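Local coordinates for protein mannitol dehydrogenase (Helicobacter pylori, PDB 3TWO) that probably catalyses the zinc- and NADP(H)-dependent interconversion of cinnamyl alcohols and their aldehydes, as a cinnamyl-alcohol dehydrogenase of the medium-chain zinc alcohol dehydrogenase family, at residues A9-H20 with A49-M60; T110-C118 with N125-S133. All blocks are in the same frame, centred on the assembly; numbering follows the deposited sequence.

Contact 1: residues A9-H20 with A49-M60; sequences AIFSKDEHFKPH and AYSEWKEGIYPM
Ile10 spreads two branches over Ala49 CB at the apolar centre, CD1 going on to Tyr50 and CG2 to Met60. Its CG1 stands anti to the backbone N (chi1 179°) and the chain stays extended, which brings CD1 to the edge of the Tyr50 ring, 3.9 Å from CE2. CG2 lies alongside Met60, 4.0 Å from its CB; a beta-branched residue suits a place where two surfaces must be filled at once. Further out, Pro59, which follows a cis peptide bond, lays CB over the centre of the Phe11 ring as a CH-pi contact, 3.8 Å from the centroid. Ser12 turns its side chain away, OG bonding to Glu15 OE2, and offers CA to one face of Tyr58, 3.7 Å from that centroid.

Between the backbones, Ile10 and Met60 form a single antiparallel bridge: Ile10 N to Met60 O and Met60 N to Ile10 O, both 3.0 Å and nearly straight. At the polar edge Lys13 packs CB 3.6 Å from Tyr58 OH and directs its CA-H at Ala49 O. The same hydroxyl gives a 2.6 Å bond to Ala49 O from above the carbonyl plane and accepts one from Ser51 OG. Ser51, at positive phi, ends helix 43-49 in a Schellman motif. Helix 323-331 packs on Phe17 and Ala49, while the loop 10-17 joins strands 3-9 and 18-24.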
loop_
_atom_site.group_PDB
_atom_site.type_symbol
_atom_site.label_atom_id
_atom_site.label_comp_id
_atom_site.label_asym_id
_atom_site.label_seq_id
_atom_site.Cartn_x
_atom_site.Cartn_y
_atom_site.Cartn_z
ATOM N N ALA B 9 9.180 -18.831 31.551
ATOM C CA ALA B 9 7.908 -19.109 30.897
ATOM C C ALA B 9 6.735 -18.316 31.491
ATOM O O ALA B 9 6.689 -18.043 32.705
ATOM C CB ALA B 9 7.553 -20.672 30.934
ATOM N N ILE B 10 5.755 -18.022 30.625
ATOM C CA ILE B 10 4.451 -17.477 31.073
ATOM C C ILE B 10 3.345 -18.477 30.770
ATOM O O ILE B 10 3.328 -19.083 29.682
ATOM C CB ILE B 10 4.222 -16.095 30.401
ATOM C CG1 ILE B 10 2.872 -15.495 30.816
ATOM C CG2 ILE B 10 4.394 -16.194 28.844
ATOM C CD1 ILE B 10 2.619 -14.078 30.209
ATOM N N PHE B 11 2.435 -18.709 31.713
ATOM C CA PHE B 11 1.491 -19.802 31.530
ATOM C C PHE B 11 0.112 -19.434 31.006
ATOM O O PHE B 11 -0.704 -20.331 30.685
ATOM C CB PHE B 11 1.319 -20.554 32.827
ATOM C CG PHE B 11 2.314 -21.653 32.997
ATOM C CD1 PHE B 11 3.674 -21.348 33.246
ATOM C CD2 PHE B 11 1.913 -23.003 32.878
ATOM C CE1 PHE B 11 4.630 -22.374 33.404
ATOM C CE2 PHE B 11 2.861 -24.044 33.030
ATOM C CZ PHE B 11 4.236 -23.716 33.305
ATOM N N SER B 12 -0.199 -18.154 31.039
ATOM C CA SER B 12 -1.381 -17.659 30.379
ATOM C C SER B 12 -1.220 -16.141 30.304
ATOM O O SER B 12 -0.309 -15.581 30.886
ATOM C CB SER B 12 -2.659 -18.030 31.099
ATOM O OG SER B 12 -2.813 -17.195 32.213
ATOM N N LYS B 13 -2.126 -15.496 29.597
ATOM C CA LYS B 13 -1.912 -14.134 29.127
ATOM C C LYS B 13 -1.848 -13.116 30.259
ATOM O O LYS B 13 -1.293 -12.070 30.084
ATOM C CB LYS B 13 -3.065 -13.755 28.194
ATOM C CG LYS B 13 -4.379 -13.623 28.991
ATOM C CD LYS B 13 -5.580 -13.865 28.181
ATOM C CE LYS B 13 -5.842 -12.761 27.265
ATOM N NZ LYS B 13 -7.272 -12.977 27.031
ATOM N N ASP B 14 -2.423 -13.415 31.405
ATOM C CA ASP B 14 -2.399 -12.498 32.552
ATOM C C ASP B 14 -1.482 -12.881 33.697
ATOM O O ASP B 14 -1.613 -12.288 34.769
ATOM C CB ASP B 14 -3.785 -12.353 33.197
ATOM C CG ASP B 14 -4.829 -11.868 32.235
ATOM O OD1 ASP B 14 -4.566 -10.923 31.464
ATOM O OD2 ASP B 14 -5.929 -12.439 32.275
ATOM N N GLU B 15 -0.568 -13.831 33.512
ATOM C CA GLU B 15 0.328 -14.188 34.636
ATOM C C GLU B 15 1.708 -13.562 34.541
ATOM O O GLU B 15 1.999 -12.902 33.577
ATOM C CB GLU B 15 0.453 -15.682 34.739
ATOM C CG GLU B 15 -0.833 -16.304 35.167
ATOM C CD GLU B 15 -0.703 -17.783 35.202
ATOM O OE1 GLU B 15 0.217 -18.305 35.889
ATOM O OE2 GLU B 15 -1.517 -18.432 34.521
ATOM N N HIS B 16 2.531 -13.781 35.555
ATOM C CA HIS B 16 3.912 -13.404 35.556
ATOM C C HIS B 16 4.754 -14.560 35.073
ATOM O O HIS B 16 4.351 -15.699 35.214
ATOM C CB HIS B 16 4.352 -13.055 36.973
ATOM C CG HIS B 16 3.787 -11.759 37.474
ATOM N ND1 HIS B 16 3.098 -10.876 36.660
ATOM C CD2 HIS B 16 3.844 -11.179 38.695
ATOM C CE1 HIS B 16 2.715 -9.831 37.375
ATOM N NE2 HIS B 16 3.153 -9.992 38.613
ATOM N N PHE B 17 5.938 -14.233 34.557
ATOM C CA PHE B 17 6.992 -15.153 34.151
ATOM C C PHE B 17 7.546 -15.913 35.331
ATOM O O PHE B 17 7.615 -15.357 36.418
ATOM C CB PHE B 17 8.081 -14.355 33.447
ATOM C CG PHE B 17 7.756 -14.113 31.962
ATOM C CD1 PHE B 17 6.964 -13.030 31.560
ATOM C CD2 PHE B 17 8.179 -15.023 30.989
ATOM C CE1 PHE B 17 6.634 -12.841 30.214
ATOM C CE2 PHE B 17 7.853 -14.814 29.617
ATOM C CZ PHE B 17 7.059 -13.722 29.259
ATOM N N LYS B 18 7.904 -17.184 35.144
ATOM C CA LYS B 18 8.497 -17.976 36.228
ATOM C C LYS B 18 9.550 -18.897 35.660
ATOM O O LYS B 18 9.459 -19.260 34.494
ATOM C CB LYS B 18 7.434 -18.825 36.936
ATOM C CG LYS B 18 6.292 -18.017 37.566
ATOM C CD LYS B 18 5.121 -18.884 38.201
ATOM C CE LYS B 18 4.267 -19.681 37.168
ATOM N NZ LYS B 18 5.133 -20.699 36.530
ATOM N N PRO B 19 10.546 -19.295 36.479
ATOM C CA PRO B 19 11.526 -20.327 36.055
ATOM C C PRO B 19 10.802 -21.578 35.596
ATOM O O PRO B 19 9.888 -22.033 36.245
ATOM C CB PRO B 19 12.328 -20.621 37.354
ATOM C CG PRO B 19 12.313 -19.256 38.040
ATOM C CD PRO B 19 10.876 -18.743 37.814
ATOM N N HIS B 20 11.182 -22.127 34.461
ATOM C CA HIS B 20 10.478 -23.284 33.948
ATOM C C HIS B 20 11.541 -24.235 33.425
ATOM O O HIS B 20 12.417 -23.825 32.624
ATOM C CB HIS B 20 9.535 -22.813 32.829
ATOM C CG HIS B 20 8.763 -23.904 32.152
ATOM N ND1 HIS B 20 7.937 -24.777 32.836
ATOM C CD2 HIS B 20 8.650 -24.234 30.837
ATOM C CE1 HIS B 20 7.380 -25.622 31.980
ATOM N NE2 HIS B 20 7.789 -25.306 30.758
ATOM N N ALA B 49 3.097 -13.013 24.235
ATOM C CA ALA B 49 2.881 -13.427 25.647
ATOM C C ALA B 49 1.477 -13.104 26.121
ATOM O O ALA B 49 0.862 -13.885 26.899
ATOM C CB ALA B 49 3.899 -12.774 26.578
ATOM N N TYR B 50 0.949 -11.963 25.646
ATOM C CA TYR B 50 -0.325 -11.527 26.113
ATOM C C TYR B 50 -1.444 -11.867 25.171
ATOM O O TYR B 50 -2.525 -11.400 25.370
ATOM C CB TYR B 50 -0.269 -10.021 26.341
ATOM C CG TYR B 50 0.612 -9.653 27.508
ATOM C CD1 TYR B 50 0.971 -8.319 27.747
ATOM C CD2 TYR B 50 1.087 -10.655 28.392
ATOM C CE1 TYR B 50 1.806 -7.979 28.843
ATOM C CE2 TYR B 50 1.909 -10.323 29.515
ATOM C CZ TYR B 50 2.259 -9.006 29.715
ATOM O OH TYR B 50 3.043 -8.712 30.792
ATOM N N SER B 51 -1.179 -12.633 24.110
ATOM C CA SER B 51 -2.264 -12.958 23.170
ATOM C C SER B 51 -2.910 -11.718 22.520
ATOM O O SER B 51 -4.122 -11.640 22.404
ATOM C CB SER B 51 -3.348 -13.823 23.878
ATOM O OG SER B 51 -2.733 -15.073 24.252
ATOM N N GLU B 52 -2.100 -10.767 22.074
ATOM C CA GLU B 52 -2.645 -9.502 21.541
ATOM C C GLU B 52 -2.944 -9.630 20.072
ATOM O O GLU B 52 -3.665 -8.804 19.497
ATOM C CB GLU B 52 -1.676 -8.321 21.836
ATOM C CG GLU B 52 -1.787 -7.922 23.330
ATOM C CD GLU B 52 -0.780 -6.840 23.810
ATOM O OE1 GLU B 52 0.145 -6.416 23.070
ATOM O OE2 GLU B 52 -0.919 -6.423 24.975
ATOM N N TRP B 53 -2.349 -10.646 19.450
ATOM C CA TRP B 53 -2.504 -10.882 18.012
ATOM C C TRP B 53 -3.458 -12.034 17.734
ATOM O O TRP B 53 -4.167 -12.028 16.759
ATOM C CB TRP B 53 -1.185 -11.264 17.408
ATOM C CG TRP B 53 -0.149 -10.178 17.380
ATOM C CD1 TRP B 53 -0.351 -8.811 17.419
ATOM C CD2 TRP B 53 1.253 -10.386 17.260
ATOM N NE1 TRP B 53 0.888 -8.140 17.342
ATOM C CE2 TRP B 53 1.883 -9.086 17.227
ATOM C CE3 TRP B 53 2.053 -11.532 17.177
ATOM C CZ2 TRP B 53 3.286 -8.923 17.129
ATOM C CZ3 TRP B 53 3.483 -11.360 17.054
ATOM C CH2 TRP B 53 4.059 -10.051 17.022
ATOM N N LYS B 54 -3.368 -13.049 18.587
ATOM C CA LYS B 54 -4.102 -14.274 18.497
ATOM C C LYS B 54 -3.961 -14.994 19.870
ATOM O O LYS B 54 -3.227 -14.559 20.749
ATOM C CB LYS B 54 -3.505 -15.160 17.382
ATOM C CG LYS B 54 -2.050 -15.572 17.666
ATOM C CD LYS B 54 -1.484 -16.464 16.560
ATOM C CE LYS B 54 -0.089 -16.853 16.936
ATOM N NZ LYS B 54 0.825 -16.514 15.816
ATOM N N GLU B 55 -4.642 -16.114 19.991
ATOM C CA GLU B 55 -4.578 -16.950 21.127
ATOM C C GLU B 55 -3.198 -17.603 21.193
ATOM O O GLU B 55 -2.781 -18.254 20.249
ATOM C CB GLU B 55 -5.649 -18.001 20.941
ATOM C CG GLU B 55 -7.020 -17.497 21.274
ATOM C CD GLU B 55 -7.189 -17.445 22.767
ATOM O OE1 GLU B 55 -6.964 -16.368 23.373
ATOM O OE2 GLU B 55 -7.501 -18.515 23.349
ATOM N N GLY B 56 -2.490 -17.453 22.305
ATOM C CA GLY B 56 -1.130 -17.989 22.365
ATOM C C GLY B 56 -1.049 -19.464 22.705
ATOM O O GLY B 56 -1.978 -20.072 23.231
ATOM N N ILE B 57 0.099 -20.050 22.411
ATOM C CA ILE B 57 0.411 -21.414 22.865
ATOM C C ILE B 57 1.179 -21.288 24.196
ATOM O O ILE B 57 2.307 -20.759 24.201
ATOM C CB ILE B 57 1.223 -22.202 21.756
ATOM C CG1 ILE B 57 0.412 -22.310 20.448
ATOM C CG2 ILE B 57 1.622 -23.648 22.275
ATOM C CD1 ILE B 57 1.306 -22.362 19.143
ATOM N N TYR B 58 0.589 -21.810 25.279
ATOM C CA TYR B 58 1.093 -21.746 26.662
ATOM C C TYR B 58 1.357 -23.143 27.194
ATOM O O TYR B 58 0.605 -24.035 26.866
ATOM C CB TYR B 58 0.046 -21.079 27.595
ATOM C CG TYR B 58 -0.225 -19.644 27.199
ATOM C CD1 TYR B 58 -1.405 -19.290 26.506
ATOM C CD2 TYR B 58 0.720 -18.642 27.499
ATOM C CE1 TYR B 58 -1.624 -17.954 26.133
ATOM C CE2 TYR B 58 0.506 -17.329 27.128
ATOM C CZ TYR B 58 -0.655 -16.997 26.425
ATOM O OH TYR B 58 -0.822 -15.676 26.082
ATOM N N PRO B 59 2.419 -23.350 28.018
ATOM C CA PRO B 59 3.407 -22.386 28.474
ATOM C C PRO B 59 4.318 -21.844 27.364
ATOM O O PRO B 59 4.815 -22.614 26.468
ATOM C CB PRO B 59 4.240 -23.154 29.506
ATOM C CG PRO B 59 4.132 -24.599 29.137
ATOM C CD PRO B 59 2.720 -24.734 28.482
ATOM N N MET B 60 4.549 -20.548 27.411
ATOM C CA MET B 60 5.261 -19.890 26.310
ATOM C C MET B 60 6.592 -19.350 26.781
ATOM O O MET B 60 6.690 -18.754 27.859
ATOM C CB MET B 60 4.452 -18.736 25.764
ATOM C CG MET B 60 5.100 -17.980 24.580
ATOM S SD MET B 60 4.128 -16.561 23.948
ATOM C CE MET B 60 2.548 -17.338 23.584
#

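Contact 2: residues T110-C118 with N125-S133; sequences TKVVFTYDC and NEPHMGGYS
His128 points its CB into the curve of 113-118, where it meets Val113 CG1 at 4.2 Å, the two side chains crossing at about a right angle. Valine suits this buried spot because a compact apolar side chain can pack on both His128 CB and Val92 of strand 91-93; CG1, anti to the backbone N (chi1 174°), is the branch turned to the histidine. Thr115 divides its two branches by character. CG2 lies 3.9 Å from Gly130 CA, whereas OG1 is hydrogen-bonded to Gly89 O. Both segments belong to the GroES-like catalytic domain of the zinc alcohol dehydrogenases, and the loop around Tyr116 reaches toward the active site: the Tyr116 ring meets that of His64, a ligand of the zinc ion bound by Cys42, His64 and Cys160. Tyr116 CG lies between its own N and carbonyl carbon (chi1 63°), which carries the ring off toward helix 43-49. Its CB rests 3.7 Å from Gly130 N. Glycine suits position 130 because the lack of a CB spares the Tyr116 ring a tight contact at CD2. The backbones are joined by His128 N to Cys118 O, 2.8 Å and 172° at the hydrogen. One water links them again, accepting from Asp117 N and donating to His128 O at 2.9 Å, while Tyr116 CA-H points at the same carbonyl.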
loop_
_atom_site.group_PDB
_atom_site.type_symbol
_atom_site.label_atom_id
_atom_site.label_comp_id
_atom_site.label_asym_id
_atom_site.label_seq_id
_atom_site.Cartn_x
_atom_site.Cartn_y
_atom_site.Cartn_z
ATOM N N THR B 110 5.257 -21.344 4.280
ATOM C CA THR B 110 4.032 -21.737 5.019
ATOM C C THR B 110 4.354 -22.750 6.152
ATOM O O THR B 110 3.535 -22.941 7.051
ATOM C CB THR B 110 2.877 -22.277 4.063
ATOM O OG1 THR B 110 3.286 -23.513 3.520
ATOM C CG2 THR B 110 2.552 -21.291 2.888
ATOM N N LYS B 111 5.548 -23.350 6.169
ATOM C CA LYS B 111 5.911 -24.242 7.259
ATOM C C LYS B 111 7.086 -23.709 8.067
ATOM O O LYS B 111 7.811 -24.469 8.739
ATOM C CB LYS B 111 6.199 -25.643 6.724
ATOM C CG LYS B 111 5.018 -26.299 5.952
ATOM C CD LYS B 111 5.468 -27.728 5.601
ATOM C CE LYS B 111 4.303 -28.676 5.284
ATOM N NZ LYS B 111 3.429 -28.196 4.135
ATOM N N VAL B 112 7.258 -22.382 8.003
ATOM C CA VAL B 112 8.216 -21.690 8.840
ATOM C C VAL B 112 7.947 -22.064 10.319
ATOM O O VAL B 112 6.804 -22.163 10.745
ATOM C CB VAL B 112 8.185 -20.111 8.621
ATOM C CG1 VAL B 112 6.723 -19.515 8.895
ATOM C CG2 VAL B 112 9.239 -19.443 9.473
ATOM N N VAL B 113 9.004 -22.325 11.077
ATOM C CA VAL B 113 8.856 -22.526 12.514
ATOM C C VAL B 113 9.444 -21.319 13.224
ATOM O O VAL B 113 10.687 -21.156 13.263
ATOM C CB VAL B 113 9.575 -23.818 12.953
ATOM C CG1 VAL B 113 9.560 -23.966 14.500
ATOM C CG2 VAL B 113 8.933 -25.045 12.213
ATOM N N PHE B 114 8.568 -20.441 13.727
ATOM C CA PHE B 114 9.020 -19.316 14.497
ATOM C C PHE B 114 9.572 -19.823 15.829
ATOM O O PHE B 114 9.169 -20.877 16.338
ATOM C CB PHE B 114 7.891 -18.317 14.739
ATOM C CG PHE B 114 7.402 -17.687 13.478
ATOM C CD1 PHE B 114 6.114 -17.999 12.967
ATOM C CD2 PHE B 114 8.236 -16.792 12.751
ATOM C CE1 PHE B 114 5.642 -17.392 11.761
ATOM C CE2 PHE B 114 7.777 -16.194 11.545
ATOM C CZ PHE B 114 6.475 -16.493 11.054
ATOM N N THR B 115 10.487 -19.043 16.385
ATOM C CA THR B 115 11.290 -19.450 17.543
ATOM C C THR B 115 10.451 -19.755 18.798
ATOM O O THR B 115 10.851 -20.602 19.628
ATOM C CB THR B 115 12.391 -18.362 17.777
ATOM O OG1 THR B 115 13.080 -18.199 16.518
ATOM C CG2 THR B 115 13.417 -18.765 18.893
ATOM N N TYR B 116 9.291 -19.103 18.906
ATOM C CA TYR B 116 8.348 -19.370 20.005
ATOM C C TYR B 116 6.900 -19.117 19.582
ATOM O O TYR B 116 6.653 -18.561 18.513
ATOM C CB TYR B 116 8.695 -18.542 21.250
ATOM C CG TYR B 116 8.572 -17.061 20.979
ATOM C CD1 TYR B 116 7.331 -16.411 21.066
ATOM C CD2 TYR B 116 9.685 -16.305 20.592
ATOM C CE1 TYR B 116 7.219 -15.044 20.790
ATOM C CE2 TYR B 116 9.571 -14.929 20.309
ATOM C CZ TYR B 116 8.352 -14.317 20.415
ATOM O OH TYR B 116 8.261 -12.963 20.162
ATOM N N ASP B 117 5.950 -19.531 20.432
ATOM C CA ASP B 117 4.541 -19.396 20.088
ATOM C C ASP B 117 4.264 -20.024 18.695
ATOM O O ASP B 117 3.664 -19.373 17.834
ATOM C CB ASP B 117 4.109 -17.904 20.082
ATOM C CG ASP B 117 2.615 -17.744 20.218
ATOM O OD1 ASP B 117 1.946 -18.765 20.493
ATOM O OD2 ASP B 117 2.100 -16.626 20.092
ATOM N N CYS B 118 4.712 -21.254 18.473
ATOM C CA CYS B 118 4.572 -21.854 17.149
ATOM C C CYS B 118 4.929 -23.326 17.280
ATOM O O CYS B 118 5.945 -23.667 17.895
ATOM C CB CYS B 118 5.507 -21.149 16.138
ATOM S SG CYS B 118 5.389 -21.690 14.358
ATOM N N ASN B 125 5.201 -31.513 15.817
ATOM C CA ASN B 125 4.353 -30.402 16.209
ATOM C C ASN B 125 4.418 -30.027 17.669
ATOM O O ASN B 125 3.435 -29.489 18.181
ATOM C CB ASN B 125 2.903 -30.598 15.759
ATOM C CG ASN B 125 2.724 -30.252 14.331
ATOM O OD1 ASN B 125 3.234 -29.236 13.857
ATOM N ND2 ASN B 125 2.034 -31.110 13.597
ATOM N N GLU B 126 5.537 -30.330 18.334
ATOM C CA GLU B 126 5.734 -29.832 19.676
ATOM C C GLU B 126 5.873 -28.288 19.645
ATOM O O GLU B 126 6.392 -27.709 18.673
ATOM C CB GLU B 126 6.918 -30.512 20.397
ATOM C CG GLU B 126 8.310 -29.981 20.022
ATOM C CD GLU B 126 9.473 -30.832 20.565
ATOM O OE1 GLU B 126 10.606 -30.296 20.610
ATOM O OE2 GLU B 126 9.271 -32.016 20.946
ATOM N N PRO B 127 5.428 -27.622 20.718
ATOM C CA PRO B 127 5.558 -26.156 20.750
ATOM C C PRO B 127 7.036 -25.726 20.785
ATOM O O PRO B 127 7.786 -26.290 21.570
ATOM C CB PRO B 127 4.835 -25.775 22.049
ATOM C CG PRO B 127 4.293 -27.070 22.648
ATOM C CD PRO B 127 5.029 -28.188 22.023
ATOM N N HIS B 128 7.473 -24.783 19.925
ATOM C CA HIS B 128 8.882 -24.359 19.995
ATOM C C HIS B 128 9.069 -23.326 21.120
ATOM O O HIS B 128 8.173 -22.519 21.367
ATOM C CB HIS B 128 9.457 -23.800 18.675
ATOM C CG HIS B 128 10.952 -23.891 18.643
ATOM N ND1 HIS B 128 11.615 -25.031 18.229
ATOM C CD2 HIS B 128 11.908 -23.046 19.090
ATOM C CE1 HIS B 128 12.916 -24.874 18.401
ATOM N NE2 HIS B 128 13.120 -23.671 18.910
ATOM N N MET B 129 10.206 -23.385 21.808
ATOM C CA MET B 129 10.474 -22.517 22.966
ATOM C C MET B 129 11.560 -21.528 22.583
ATOM O O MET B 129 12.530 -21.905 21.946
ATOM C CB MET B 129 10.962 -23.317 24.169
ATOM C CG MET B 129 9.908 -24.294 24.766
ATOM S SD MET B 129 8.416 -23.425 25.313
ATOM C CE MET B 129 7.160 -24.175 24.294
ATOM N N GLY B 130 11.426 -20.284 23.029
ATOM C CA GLY B 130 12.304 -19.215 22.576
ATOM C C GLY B 130 13.601 -19.011 23.336
ATOM O O GLY B 130 14.146 -19.948 23.994
ATOM N N GLY B 131 14.053 -17.757 23.287
ATOM C CA GLY B 131 15.368 -17.385 23.711
ATOM C C GLY B 131 15.514 -16.977 25.156
ATOM O O GLY B 131 16.659 -16.818 25.605
ATOM N N TYR B 132 14.401 -16.834 25.925
ATOM C CA TYR B 132 14.553 -16.569 27.393
ATOM C C TYR B 132 14.938 -17.852 28.134
ATOM O O TYR B 132 14.222 -18.295 29.010
ATOM C CB TYR B 132 13.276 -16.001 28.086
ATOM C CG TYR B 132 12.658 -14.737 27.550
ATOM C CD1 TYR B 132 13.323 -13.909 26.605
ATOM C CD2 TYR B 132 11.414 -14.345 28.000
ATOM C CE1 TYR B 132 12.703 -12.719 26.104
ATOM C CE2 TYR B 132 10.801 -13.102 27.528
ATOM C CZ TYR B 132 11.440 -12.331 26.578
ATOM O OH TYR B 132 10.797 -11.192 26.079
ATOM N N SER B 133 16.036 -18.480 27.748
ATOM C CA SER B 133 16.356 -19.823 28.236
ATOM C C SER B 133 17.862 -20.014 28.104
ATOM O O SER B 133 18.542 -19.170 27.485
ATOM C CB SER B 133 15.613 -20.870 27.397
ATOM O OG SER B 133 16.070 -20.912 26.048
HETATM O O HOH W 1 6.936 -20.568 23.140
#

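From the N terminus, the chain leaves strand 3-9 through the loop 10-17, returns along 18-24, and passes through strand 31-40 and helix 43-49 before 49-60 comes back to close contact 1. Only then does contact 2 open, and it closes a much shorter loop, the six residues between 118 and 125 that hold strand 119-120. The two loops therefore follow in series, neither enclosing nor crossing the other, yet they touch in space. Asp117 OD1 probably accepts a hydrogen bond from Ile57 N at 3.0 Å, and Met129 CE packs on Pro59 O. Together they tie the N-terminal hairpin, the segment after helix 43-49 and the 113-133 region into one side of the catalytic domain.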